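Side-chain contacts in Serine/threonine protein phosphatase Stp1 (Streptococcus agalactiae, PDB 2PK0), which removes phosphate from phosphoserine and phosphothreonine in proteins, as a magnesium-dependent phosphatase of the PP2C family that probably takes part in bacterial signalling: residues S9-I14 and D224-A229; V81-E86 and A119-S124; R88-L93 and M102-E107; G127-G132 and D207-L212; G132-L137 and V193-G198. All coordinates share one frame; numbering follows the deposited sequence.

Interaction 1: S9-I14 and D224-A229; sequences SLLTDI and DLITLA
Asp-13, which touches Ile-226 across the contact, has its carboxylate held from outside the two segments. OD2 is hydrogen-bonded to the backbone N of Gly-15 and more weakly to Asn-230 ND2, just after 224-229 on the same helix. The rest of the side chain lies along Ile-226. Asp-13 CB lies 3.8 Å from Ile-226 CD1, and Asp-13 CG is 3.6 Å from that same methyl.

Ile-226 carries the helix side of the contact. Its chi1 of 75° places CG1 between its own backbone N and carbonyl carbon, while CG2 lies beside N. Leu-11 CD2 meets both arms, at 3.7 Å from Ile-226 CG1 and 3.9 Å from Ile-226 CG2. The side chains of Leu-11 and Asp-13 each cross that of Ile-226 at about a right angle. They are two residues apart and point to the same face of their strand, so Ile-226 serves both.

The contact lays helix 218-231 on strand 6-13, an outermost strand of its five-stranded antiparallel sheet. Ile-226 also reaches Ile-238 on the adjoining strand 238-245. Helix 205-212 flanks helix 218-231, with Val-211 against Asp-224.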
# COMPACT_ATOMS: atom_id res chain seq x y z
N SER A 9 12.47 4.05 -3.02
CA SER A 9 12.84 2.76 -3.62
C SER A 9 11.61 1.85 -3.82
O SER A 9 10.89 1.56 -2.86
CB SER A 9 13.86 2.06 -2.74
OG SER A 9 14.37 0.89 -3.33
N LEU A 10 11.39 1.39 -5.06
CA LEU A 10 10.26 0.51 -5.38
C LEU A 10 10.75 -0.89 -5.73
O LEU A 10 11.75 -1.02 -6.43
CB LEU A 10 9.46 1.07 -6.56
CG LEU A 10 8.87 2.49 -6.54
CD1 LEU A 10 8.07 2.70 -7.77
CD2 LEU A 10 7.99 2.77 -5.35
N LEU A 11 10.08 -1.93 -5.25
CA LEU A 11 10.42 -3.29 -5.64
C LEU A 11 9.20 -4.18 -5.59
O LEU A 11 8.39 -4.10 -4.65
CB LEU A 11 11.52 -3.90 -4.72
CG LEU A 11 12.11 -5.27 -5.15
CD1 LEU A 11 12.73 -5.21 -6.56
CD2 LEU A 11 13.13 -5.83 -4.18
N THR A 12 9.05 -5.04 -6.60
CA THR A 12 8.06 -6.09 -6.53
C THR A 12 8.69 -7.46 -6.77
O THR A 12 9.67 -7.56 -7.51
CB THR A 12 6.85 -5.87 -7.48
OG1 THR A 12 5.87 -6.88 -7.22
CG2 THR A 12 7.26 -5.96 -8.95
N ASP A 13 8.13 -8.48 -6.14
CA ASP A 13 8.58 -9.86 -6.30
C ASP A 13 7.39 -10.80 -6.32
O ASP A 13 6.41 -10.62 -5.59
CB ASP A 13 9.54 -10.29 -5.19
CG ASP A 13 10.27 -11.58 -5.53
OD1 ASP A 13 11.38 -11.50 -6.09
OD2 ASP A 13 9.74 -12.67 -5.26
N ILE A 14 7.49 -11.84 -7.14
CA ILE A 14 6.41 -12.76 -7.35
C ILE A 14 6.17 -13.62 -6.11
O ILE A 14 5.02 -13.90 -5.79
CB ILE A 14 6.63 -13.61 -8.67
CG1 ILE A 14 5.36 -14.32 -9.13
CG2 ILE A 14 7.80 -14.60 -8.55
CD1 ILE A 14 5.49 -14.82 -10.55
N ASP A 224 16.78 -7.01 0.38
CA ASP A 224 16.88 -7.83 1.59
C ASP A 224 15.54 -8.14 2.22
O ASP A 224 15.37 -9.18 2.83
CB ASP A 224 17.74 -7.14 2.65
CG ASP A 224 19.22 -7.20 2.34
OD1 ASP A 224 19.62 -7.88 1.38
OD2 ASP A 224 19.99 -6.57 3.09
N LEU A 225 14.59 -7.22 2.09
CA LEU A 225 13.24 -7.41 2.60
C LEU A 225 12.50 -8.51 1.86
O LEU A 225 11.83 -9.33 2.49
CB LEU A 225 12.45 -6.10 2.51
CG LEU A 225 12.70 -5.00 3.54
CD1 LEU A 225 11.80 -3.80 3.26
CD2 LEU A 225 12.44 -5.49 4.94
N ILE A 226 12.63 -8.56 0.53
CA ILE A 226 11.89 -9.57 -0.22
C ILE A 226 12.57 -10.93 -0.16
O ILE A 226 11.89 -11.97 -0.18
CB ILE A 226 11.48 -9.12 -1.68
CG1 ILE A 226 12.66 -9.13 -2.63
CG2 ILE A 226 10.82 -7.72 -1.68
CD1 ILE A 226 12.86 -10.43 -3.36
N THR A 227 13.90 -10.92 -0.08
CA THR A 227 14.70 -12.14 0.08
C THR A 227 14.30 -12.83 1.37
O THR A 227 13.97 -14.02 1.37
CB THR A 227 16.21 -11.83 0.10
OG1 THR A 227 16.59 -11.24 -1.14
CG2 THR A 227 17.05 -13.09 0.34
N LEU A 228 14.28 -12.06 2.46
CA LEU A 228 13.81 -12.56 3.76
C LEU A 228 12.35 -13.04 3.73
O LEU A 228 12.04 -14.07 4.32
CB LEU A 228 13.98 -11.50 4.85
CG LEU A 228 13.71 -11.99 6.27
CD1 LEU A 228 14.55 -13.23 6.59
CD2 LEU A 228 13.93 -10.90 7.30
N ALA A 229 11.49 -12.31 3.03
CA ALA A 229 10.10 -12.71 2.93
C ALA A 229 9.96 -14.03 2.17
O ALA A 229 9.11 -14.85 2.48
CB ALA A 229 9.27 -11.62 2.29

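Interaction 2: V81-E86 and A119-S124; sequences VSIETE and AHVGDS
Ile-83 and Ala-119 meet methyl to methyl, with Ile-83 CD1 3.7 Å from Ala-119 CB. A second, looser touch joins Ile-83 CG2 to Val-121 CG2 at 4.4 Å. The two branches of one isoleucine thus cover two alternate residues of the strand. With chi1 at -68°, CG1 lies beside the backbone N and CG2 beside the carbonyl carbon. An extended chi2 then carries CD1 out to the alanine. The interface between the two segments is purely apolar.

The next shell is apolar too. Ile-106, on the neighbouring strand, touches both Ile-83 and Val-121. Val-177 packs on Ile-83, and Leu-181 packs on Ala-119. Backbone hydrogen bonds of Ala-119 with Ala-108 and of Val-121 with Ile-106 fix the strand. His-120 faces the other way and is held by polar partners: ND1 bonds to Glu-107 OE2, and NE2 bonds to Ser-139 O. Its ring also stacks with that of His-141.

Helix 72-96 covers one face of a sheet of the PP2C beta-sandwich, in which strand 115-121 lies between strands 103-112 and 180-185. Helix 48-64 packs against the same stretch of helix at Glu-86.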
# COMPACT_ATOMS: atom_id res chain seq x y z
N VAL A 81 -12.04 11.43 -4.52
CA VAL A 81 -12.76 11.45 -5.79
C VAL A 81 -12.28 10.38 -6.78
O VAL A 81 -13.09 9.58 -7.26
CB VAL A 81 -12.74 12.87 -6.40
CG1 VAL A 81 -13.21 12.86 -7.86
CG2 VAL A 81 -13.60 13.82 -5.55
N SER A 82 -10.97 10.32 -7.06
CA SER A 82 -10.38 9.36 -8.02
C SER A 82 -10.58 7.90 -7.63
O SER A 82 -10.75 7.03 -8.49
CB SER A 82 -8.88 9.59 -8.17
OG SER A 82 -8.58 10.97 -8.31
N ILE A 83 -10.54 7.63 -6.34
CA ILE A 83 -10.75 6.28 -5.85
C ILE A 83 -12.20 5.82 -6.06
O ILE A 83 -12.44 4.67 -6.40
CB ILE A 83 -10.25 6.14 -4.40
CG1 ILE A 83 -8.73 6.28 -4.39
CG2 ILE A 83 -10.68 4.83 -3.75
CD1 ILE A 83 -8.15 6.10 -3.04
N GLU A 84 -13.17 6.72 -5.94
CA GLU A 84 -14.53 6.32 -6.25
C GLU A 84 -14.76 6.07 -7.75
O GLU A 84 -15.47 5.13 -8.12
CB GLU A 84 -15.57 7.29 -5.68
CG GLU A 84 -16.95 6.66 -5.56
CD GLU A 84 -16.90 5.19 -5.13
OE1 GLU A 84 -16.46 4.90 -3.98
OE2 GLU A 84 -17.30 4.33 -5.94
N THR A 85 -14.13 6.88 -8.60
CA THR A 85 -14.31 6.66 -10.02
C THR A 85 -13.61 5.38 -10.49
O THR A 85 -14.10 4.69 -11.38
CB THR A 85 -13.89 7.88 -10.88
OG1 THR A 85 -12.46 7.96 -10.93
CG2 THR A 85 -14.49 9.19 -10.31
N GLU A 86 -12.50 5.04 -9.85
CA GLU A 86 -11.78 3.81 -10.15
C GLU A 86 -12.50 2.56 -9.60
O GLU A 86 -12.51 1.51 -10.24
CB GLU A 86 -10.35 3.90 -9.63
CG GLU A 86 -9.35 3.13 -10.44
CD GLU A 86 -9.13 3.69 -11.84
OE1 GLU A 86 -9.36 4.91 -12.07
OE2 GLU A 86 -8.71 2.90 -12.72
N ALA A 119 -4.16 7.65 1.21
CA ALA A 119 -5.46 7.01 1.13
C ALA A 119 -5.21 5.50 1.16
O ALA A 119 -4.27 5.02 0.53
CB ALA A 119 -6.17 7.39 -0.15
N HIS A 120 -6.08 4.75 1.86
CA HIS A 120 -5.84 3.33 2.15
C HIS A 120 -7.13 2.50 2.09
O HIS A 120 -8.12 2.87 2.69
CB HIS A 120 -5.18 3.20 3.53
CG HIS A 120 -5.48 1.92 4.24
ND1 HIS A 120 -5.01 0.70 3.81
CD2 HIS A 120 -6.16 1.68 5.39
CE1 HIS A 120 -5.41 -0.24 4.66
NE2 HIS A 120 -6.11 0.33 5.62
N VAL A 121 -7.10 1.39 1.34
CA VAL A 121 -8.24 0.51 1.11
C VAL A 121 -7.72 -0.92 1.04
O VAL A 121 -6.96 -1.24 0.15
CB VAL A 121 -8.90 0.77 -0.28
CG1 VAL A 121 -10.05 -0.22 -0.53
CG2 VAL A 121 -9.39 2.18 -0.43
N GLY A 122 -8.12 -1.79 1.97
CA GLY A 122 -7.67 -3.17 1.95
C GLY A 122 -6.79 -3.59 3.11
O GLY A 122 -6.90 -3.06 4.22
N ASP A 123 -5.92 -4.57 2.86
CA ASP A 123 -5.01 -5.09 3.88
C ASP A 123 -3.53 -4.83 3.55
O ASP A 123 -2.63 -5.44 4.13
CB ASP A 123 -5.25 -6.58 4.15
CG ASP A 123 -5.06 -7.45 2.91
OD1 ASP A 123 -4.93 -6.90 1.79
OD2 ASP A 123 -5.04 -8.70 3.07
N SER A 124 -3.29 -3.94 2.61
CA SER A 124 -1.95 -3.43 2.40
C SER A 124 -1.62 -2.49 3.57
O SER A 124 -2.50 -2.07 4.31
CB SER A 124 -1.86 -2.70 1.06
OG SER A 124 -1.92 -3.60 -0.02

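Interaction 3: R88-L93 and M102-E107; sequences RKIYEL and MGTTIE
Met-102 reaches from just before strand 103-112 to Ile-90 and Leu-93 on helix 72-96. This is helix-on-sheet packing on an outer face of the PP2C alpha-beta sandwich. From CB, which points at the helix, the chain leaves with CG anti to the backbone N (chi1 177°). CG meets the branch methyl of Ile-90, with Met-102 CG 3.8 Å from Ile-90 CG2. The chain then bends at chi2 and again about the CG-SD bond, where chi3 is 100°. The second bend turns the terminal methyl back to the helix.

CE meets both helix residues. Met-102 CE lies 3.7 Å from Ile-90 CG2. On the next turn, Met-102 CE is also 3.7 Å from Leu-93 CB and 3.8 Å from Leu-93 CD2. The methyl thus sits between residues three apart on the helix. The methionine crosses the isoleucine at about a right angle.

Ile-90 uses its longer branch for Thr-104: Ile-90 CD1 is 4.3 Å from Thr-104 CG2. Helix 48-64 adds Thr-56, which touches Ile-90 and Thr-104, and Met-55, which touches Leu-93. Farther along, Thr-105 OG1 bonds to the backbone N of Asp-41, a magnesium ligand, which may help place it.

Thr-104 turns its methyl to the helix and uses its hydroxyl locally. Thr-104 OG1 donates to Thr-105 O at 2.7 Å, in the carbonyl plane on a lone pair, with a C=O...O angle of 131°.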
# COMPACT_ATOMS: atom_id res chain seq x y z
N ARG A 88 -15.81 2.17 -9.29
CA ARG A 88 -16.89 1.85 -10.20
C ARG A 88 -16.39 1.49 -11.61
O ARG A 88 -17.06 0.76 -12.32
CB ARG A 88 -17.93 2.97 -10.22
CG ARG A 88 -17.46 4.25 -10.84
CD ARG A 88 -18.23 5.46 -10.35
NE ARG A 88 -19.65 5.40 -10.69
CZ ARG A 88 -20.62 5.35 -9.78
NH1 ARG A 88 -21.89 5.31 -10.17
NH2 ARG A 88 -20.31 5.34 -8.49
N LYS A 89 -15.20 1.95 -11.99
CA LYS A 89 -14.61 1.56 -13.28
C LYS A 89 -14.18 0.08 -13.28
O LYS A 89 -14.36 -0.62 -14.27
CB LYS A 89 -13.42 2.46 -13.63
CG LYS A 89 -12.96 2.37 -15.06
CD LYS A 89 -11.65 3.14 -15.32
CE LYS A 89 -11.13 2.78 -16.73
NZ LYS A 89 -10.22 3.82 -17.36
N ILE A 90 -13.64 -0.39 -12.17
CA ILE A 90 -13.20 -1.78 -12.07
C ILE A 90 -14.37 -2.73 -11.80
O ILE A 90 -14.37 -3.88 -12.26
CB ILE A 90 -12.10 -1.90 -10.99
CG1 ILE A 90 -10.84 -1.23 -11.48
CG2 ILE A 90 -11.76 -3.33 -10.64
CD1 ILE A 90 -9.71 -1.55 -10.62
N TYR A 91 -15.39 -2.25 -11.08
CA TYR A 91 -16.58 -3.06 -10.86
C TYR A 91 -17.29 -3.33 -12.18
O TYR A 91 -17.67 -4.45 -12.47
CB TYR A 91 -17.56 -2.38 -9.91
CG TYR A 91 -18.86 -3.15 -9.77
CD1 TYR A 91 -18.89 -4.37 -9.10
CD2 TYR A 91 -20.06 -2.67 -10.32
CE1 TYR A 91 -20.05 -5.10 -8.96
CE2 TYR A 91 -21.23 -3.39 -10.19
CZ TYR A 91 -21.22 -4.62 -9.51
OH TYR A 91 -22.38 -5.36 -9.37
N GLU A 92 -17.44 -2.27 -12.97
CA GLU A 92 -18.11 -2.35 -14.26
C GLU A 92 -17.35 -3.31 -15.16
O GLU A 92 -17.94 -4.19 -15.77
CB GLU A 92 -18.16 -0.96 -14.90
CG GLU A 92 -19.54 -0.46 -15.25
CD GLU A 92 -20.25 0.23 -14.08
OE1 GLU A 92 -20.82 -0.48 -13.21
OE2 GLU A 92 -20.26 1.49 -14.04
N LEU A 93 -16.03 -3.15 -15.19
CA LEU A 93 -15.15 -4.02 -15.97
C LEU A 93 -15.16 -5.46 -15.45
O LEU A 93 -15.00 -6.41 -16.22
CB LEU A 93 -13.72 -3.46 -15.97
CG LEU A 93 -12.66 -4.11 -16.86
CD1 LEU A 93 -12.99 -3.92 -18.35
CD2 LEU A 93 -11.29 -3.55 -16.54
N MET A 102 -13.04 -9.70 -9.30
CA MET A 102 -12.01 -8.72 -9.61
C MET A 102 -11.99 -7.59 -8.60
O MET A 102 -13.04 -7.03 -8.24
CB MET A 102 -12.25 -8.12 -10.99
CG MET A 102 -11.27 -7.05 -11.35
SD MET A 102 -11.00 -7.01 -13.11
CE MET A 102 -12.04 -5.68 -13.54
N GLY A 103 -10.79 -7.25 -8.14
CA GLY A 103 -10.63 -6.16 -7.21
C GLY A 103 -9.20 -5.95 -6.78
O GLY A 103 -8.35 -6.81 -7.00
N THR A 104 -8.93 -4.80 -6.16
CA THR A 104 -7.60 -4.54 -5.66
C THR A 104 -7.58 -3.77 -4.34
O THR A 104 -8.49 -3.02 -4.04
CB THR A 104 -6.74 -3.80 -6.70
OG1 THR A 104 -5.45 -3.55 -6.14
CG2 THR A 104 -7.37 -2.49 -7.12
N THR A 105 -6.53 -3.96 -3.53
CA THR A 105 -6.27 -3.03 -2.44
C THR A 105 -5.66 -1.76 -3.02
O THR A 105 -5.22 -1.75 -4.17
CB THR A 105 -5.26 -3.58 -1.40
OG1 THR A 105 -3.95 -3.57 -1.97
CG2 THR A 105 -5.62 -4.96 -0.94
N ILE A 106 -5.62 -0.69 -2.24
CA ILE A 106 -4.79 0.46 -2.62
C ILE A 106 -4.07 1.14 -1.45
O ILE A 106 -4.59 1.21 -0.33
CB ILE A 106 -5.56 1.52 -3.45
CG1 ILE A 106 -4.59 2.25 -4.39
CG2 ILE A 106 -6.32 2.52 -2.56
CD1 ILE A 106 -5.14 3.54 -4.96
N GLU A 107 -2.84 1.57 -1.72
CA GLU A 107 -2.16 2.58 -0.91
C GLU A 107 -1.69 3.69 -1.84
O GLU A 107 -0.91 3.44 -2.78
CB GLU A 107 -0.94 2.01 -0.17
CG GLU A 107 -1.20 0.81 0.73
CD GLU A 107 -2.29 1.04 1.76
OE1 GLU A 107 -2.42 2.16 2.29
OE2 GLU A 107 -3.04 0.10 2.05

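Interaction 4: G127-G132 and D207-L212; sequences GIVRQG and DIATVL
Val-129 has chi1 near 173°, which splits its two methyls between two partners on the helix. CG1, anti to the backbone N, goes to Ala-209. CG2, on the N side, goes to Leu-212. Leu-212 answers with chi1 at -58°, its CG beside its own N, and this brings CD1 to the strand.

The methyl pairs are evenly spaced: Val-129 CG1 is 4.2 Å from Ala-209 CB, and Val-129 CG2 is 4.2 Å from Leu-212 CD1. Ala-209 and Leu-212 are three residues apart, so they stand on the same side of helix 205-212. Ala-209 also faces the turn that follows the strand, with its CB 3.6 Å from Gly-132 O. The backbones are nearest here, with CA of Gly-132 and CA of Ala-209 5.7 Å apart. Gln-131 and Gly-132 both have positive phi and make the tight turn that links strands 125-130 and 133-136. The small alanine lets the helix come close to it.

Leu-212 also rests on Tyr-191 and Val-193 of the adjoining strand. Behind it, Ile-208 and Val-211 pack on Leu-225 of helix 218-231.

No hydrogen bond or charge pair joins the two segments. Apart from the turn carbonyl against Ala-209 CB, the contact between them is apolar, and it gives no directional polar tie.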
# COMPACT_ATOMS: atom_id res chain seq x y z
N GLY A 127 3.71 1.96 7.22
CA GLY A 127 4.33 2.18 8.51
C GLY A 127 5.48 3.16 8.49
O GLY A 127 6.02 3.48 7.44
N ILE A 128 5.86 3.63 9.66
CA ILE A 128 7.05 4.45 9.78
C ILE A 128 8.02 3.73 10.68
O ILE A 128 7.64 3.20 11.72
CB ILE A 128 6.75 5.86 10.36
CG1 ILE A 128 6.02 6.72 9.34
CG2 ILE A 128 8.04 6.58 10.79
CD1 ILE A 128 5.38 7.91 9.96
N VAL A 129 9.27 3.67 10.25
CA VAL A 129 10.34 3.19 11.11
C VAL A 129 11.19 4.36 11.63
O VAL A 129 11.79 5.09 10.85
CB VAL A 129 11.19 2.14 10.38
CG1 VAL A 129 12.43 1.75 11.20
CG2 VAL A 129 10.32 0.94 10.05
N ARG A 130 11.19 4.55 12.95
CA ARG A 130 11.94 5.65 13.61
C ARG A 130 12.72 5.08 14.78
O ARG A 130 12.16 4.31 15.58
CB ARG A 130 10.98 6.72 14.13
CG ARG A 130 11.60 7.94 14.80
CD ARG A 130 10.53 9.01 15.05
NE ARG A 130 9.87 9.37 13.79
CZ ARG A 130 8.61 9.77 13.66
NH1 ARG A 130 7.81 9.86 14.72
NH2 ARG A 130 8.14 10.06 12.45
N GLN A 131 13.99 5.45 14.89
CA GLN A 131 14.86 5.02 15.99
C GLN A 131 14.72 3.52 16.28
O GLN A 131 14.49 3.11 17.41
CB GLN A 131 14.58 5.83 17.27
CG GLN A 131 14.79 7.34 17.15
CD GLN A 131 16.26 7.75 17.08
OE1 GLN A 131 17.05 7.40 17.96
NE2 GLN A 131 16.62 8.50 16.04
N GLY A 132 14.80 2.71 15.22
CA GLY A 132 14.64 1.26 15.30
C GLY A 132 13.25 0.72 15.57
O GLY A 132 13.11 -0.45 15.88
N ASP A 207 11.42 -7.28 12.55
CA ASP A 207 12.22 -7.83 11.44
C ASP A 207 12.47 -6.81 10.33
O ASP A 207 13.58 -6.74 9.80
CB ASP A 207 11.55 -9.07 10.82
CG ASP A 207 11.51 -10.27 11.77
OD1 ASP A 207 12.37 -10.37 12.67
OD2 ASP A 207 10.60 -11.11 11.61
N ILE A 208 11.43 -6.03 9.99
CA ILE A 208 11.50 -5.00 8.95
C ILE A 208 12.40 -3.90 9.44
O ILE A 208 13.32 -3.47 8.73
CB ILE A 208 10.10 -4.43 8.60
CG1 ILE A 208 9.20 -5.52 8.04
CG2 ILE A 208 10.18 -3.28 7.61
CD1 ILE A 208 7.75 -5.12 7.95
N ALA A 209 12.17 -3.48 10.69
CA ALA A 209 13.00 -2.46 11.36
C ALA A 209 14.48 -2.85 11.41
O ALA A 209 15.36 -2.00 11.25
CB ALA A 209 12.48 -2.20 12.76
N THR A 210 14.74 -4.13 11.59
CA THR A 210 16.10 -4.67 11.61
C THR A 210 16.80 -4.53 10.27
O THR A 210 17.97 -4.13 10.22
CB THR A 210 16.06 -6.13 12.07
OG1 THR A 210 15.87 -6.15 13.48
CG2 THR A 210 17.34 -6.91 11.69
N VAL A 211 16.08 -4.82 9.18
CA VAL A 211 16.69 -4.80 7.86
C VAL A 211 17.09 -3.38 7.49
O VAL A 211 18.17 -3.14 6.94
CB VAL A 211 15.73 -5.38 6.79
CG1 VAL A 211 16.25 -5.11 5.39
CG2 VAL A 211 15.52 -6.87 6.99
N LEU A 212 16.26 -2.43 7.89
CA LEU A 212 16.46 -1.05 7.49
C LEU A 212 17.49 -0.33 8.35
O LEU A 212 17.88 0.78 8.01
CB LEU A 212 15.14 -0.32 7.52
CG LEU A 212 13.99 -0.86 6.66
CD1 LEU A 212 12.80 0.07 6.83
CD2 LEU A 212 14.39 -0.98 5.18

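Interaction 5: G132-L137 and V193-G198; sequences GEYHLL and VVNSDG. With MG (magnesium ion), chain F.
The ring of Tyr-134 meets Val-193 at its edge: Val-193 CB lies near the ring plane, 4.4 Å from Tyr-134 CE1. At the phenol end, CA of Gly-127, on the strand between them, packs against the hydroxyl. The tyrosine has CG anti to its own N (chi1 -178°), and this lays the ring across that strand. Val-129 and Asn-205 also touch it.

This is packing across an intervening strand on one sheet of the PP2C beta-sandwich. Strand 125-130 runs between strands 133-136 and 191-195, so Tyr-134 and Val-193 are not direct neighbours and meet through their side chains. Asn-195, two residues on, points to the same side and borders the tyrosine near its hydroxyl.

Strand 191-195 then leads to the metal site. Chi1 of Asp-197, near 54°, holds its carboxylate between the backbone N and carbonyl carbon. Asp-41 and Asp-236 bind the same magnesium ion, and three waters complete its six ligands. Asp-197 uses its two oxygens differently. Asp-197 OD1 binds the magnesium ion at 2.1 Å. Asp-197 OD2 accepts a hydrogen bond of 2.7 Å from the oxygen of water 1, itself a ligand of the magnesium ion.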
# COMPACT_ATOMS: atom_id res chain seq x y z
N GLY A 132 14.80 2.71 15.22
CA GLY A 132 14.64 1.26 15.30
C GLY A 132 13.25 0.72 15.57
O GLY A 132 13.11 -0.45 15.88
N GLU A 133 12.22 1.54 15.47
CA GLU A 133 10.87 1.06 15.83
C GLU A 133 9.84 1.24 14.72
O GLU A 133 9.76 2.32 14.15
CB GLU A 133 10.37 1.75 17.09
CG GLU A 133 9.04 1.20 17.56
CD GLU A 133 8.51 1.87 18.80
OE1 GLU A 133 9.26 2.66 19.42
OE2 GLU A 133 7.35 1.60 19.14
N TYR A 134 9.04 0.20 14.44
CA TYR A 134 7.97 0.27 13.42
C TYR A 134 6.66 0.78 13.99
O TYR A 134 6.09 0.18 14.89
CB TYR A 134 7.74 -1.11 12.80
CG TYR A 134 6.70 -1.18 11.69
CD1 TYR A 134 7.07 -1.05 10.36
CD2 TYR A 134 5.34 -1.41 11.97
CE1 TYR A 134 6.14 -1.14 9.34
CE2 TYR A 134 4.39 -1.49 10.96
CZ TYR A 134 4.80 -1.36 9.65
OH TYR A 134 3.88 -1.44 8.63
N HIS A 135 6.16 1.88 13.45
CA HIS A 135 4.85 2.39 13.87
C HIS A 135 3.82 2.14 12.78
O HIS A 135 3.92 2.70 11.70
CB HIS A 135 4.93 3.89 14.13
CG HIS A 135 5.83 4.25 15.27
ND1 HIS A 135 5.36 4.51 16.54
CD2 HIS A 135 7.18 4.38 15.34
CE1 HIS A 135 6.37 4.80 17.34
NE2 HIS A 135 7.49 4.72 16.63
N LEU A 136 2.82 1.30 13.07
CA LEU A 136 1.75 1.03 12.12
C LEU A 136 0.80 2.21 11.97
O LEU A 136 0.34 2.77 12.96
CB LEU A 136 0.99 -0.23 12.53
CG LEU A 136 -0.24 -0.64 11.73
CD1 LEU A 136 0.08 -0.93 10.25
CD2 LEU A 136 -0.93 -1.82 12.38
N LEU A 137 0.53 2.61 10.73
CA LEU A 137 -0.34 3.76 10.45
C LEU A 137 -1.75 3.43 9.95
O LEU A 137 -2.66 4.22 10.13
CB LEU A 137 0.33 4.70 9.44
CG LEU A 137 1.63 5.37 9.86
CD1 LEU A 137 2.01 6.49 8.88
CD2 LEU A 137 1.54 5.88 11.30
N VAL A 193 7.38 2.92 5.10
CA VAL A 193 7.34 1.59 4.54
C VAL A 193 5.94 1.29 4.01
O VAL A 193 5.01 1.09 4.78
CB VAL A 193 7.75 0.53 5.58
CG1 VAL A 193 7.82 -0.88 4.93
CG2 VAL A 193 9.09 0.88 6.21
N VAL A 194 5.79 1.26 2.70
CA VAL A 194 4.51 0.94 2.11
C VAL A 194 4.60 -0.48 1.54
O VAL A 194 5.47 -0.76 0.72
CB VAL A 194 4.14 1.95 1.00
CG1 VAL A 194 2.76 1.67 0.47
CG2 VAL A 194 4.22 3.38 1.52
N ASN A 195 3.72 -1.37 1.97
CA ASN A 195 3.78 -2.76 1.49
C ASN A 195 2.44 -3.51 1.32
O ASN A 195 1.42 -3.17 1.93
CB ASN A 195 4.73 -3.57 2.36
CG ASN A 195 4.25 -3.69 3.76
OD1 ASN A 195 3.57 -4.65 4.12
ND2 ASN A 195 4.58 -2.71 4.58
N SER A 196 2.46 -4.56 0.50
CA SER A 196 1.31 -5.44 0.34
C SER A 196 1.48 -6.48 1.41
O SER A 196 2.55 -6.55 2.03
CB SER A 196 1.32 -6.10 -1.04
OG SER A 196 2.50 -6.87 -1.22
N ASP A 197 0.46 -7.32 1.62
CA ASP A 197 0.47 -8.22 2.77
C ASP A 197 1.57 -9.27 2.72
O ASP A 197 1.96 -9.81 3.76
CB ASP A 197 -0.91 -8.85 3.03
CG ASP A 197 -1.51 -9.57 1.81
OD1 ASP A 197 -0.93 -9.46 0.70
OD2 ASP A 197 -2.57 -10.23 1.92
N GLY A 198 2.12 -9.52 1.54
CA GLY A 198 3.15 -10.53 1.36
C GLY A 198 4.44 -10.23 2.10
O GLY A 198 5.22 -11.14 2.37
MG MG F . -1.37 -10.18 -1.18
O HOH W 1 -3.31 -10.89 -0.55
O HOH W 2 -2.19 -10.98 -3.04
O HOH W 3 0.18 -9.34 -2.43

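The contacts fall on the two sheets of the sandwich. Interactions 2 and 3 share helix 72-96 and use adjoining strands, with centres 9 Å apart. Interactions 4 and 5 share Gly-132, with centres 8 Å apart. Interaction 1 meets interaction 4 where helices 218-231 and 205-212 touch. Between the sheets, Glu-107 CB of interaction 3 is 3.8 Å from Val-194 CG1 of interaction 5. The metal site lies at one end: interaction 5 supplies Asp-197, whose OD2 is 3.1 Å from Asp-123 OD2 of interaction 2. The side chain of Thr-104 in interaction 3 is about 7 Å from a magnesium ion, and that of Asp-13 in interaction 1 about 12 Å.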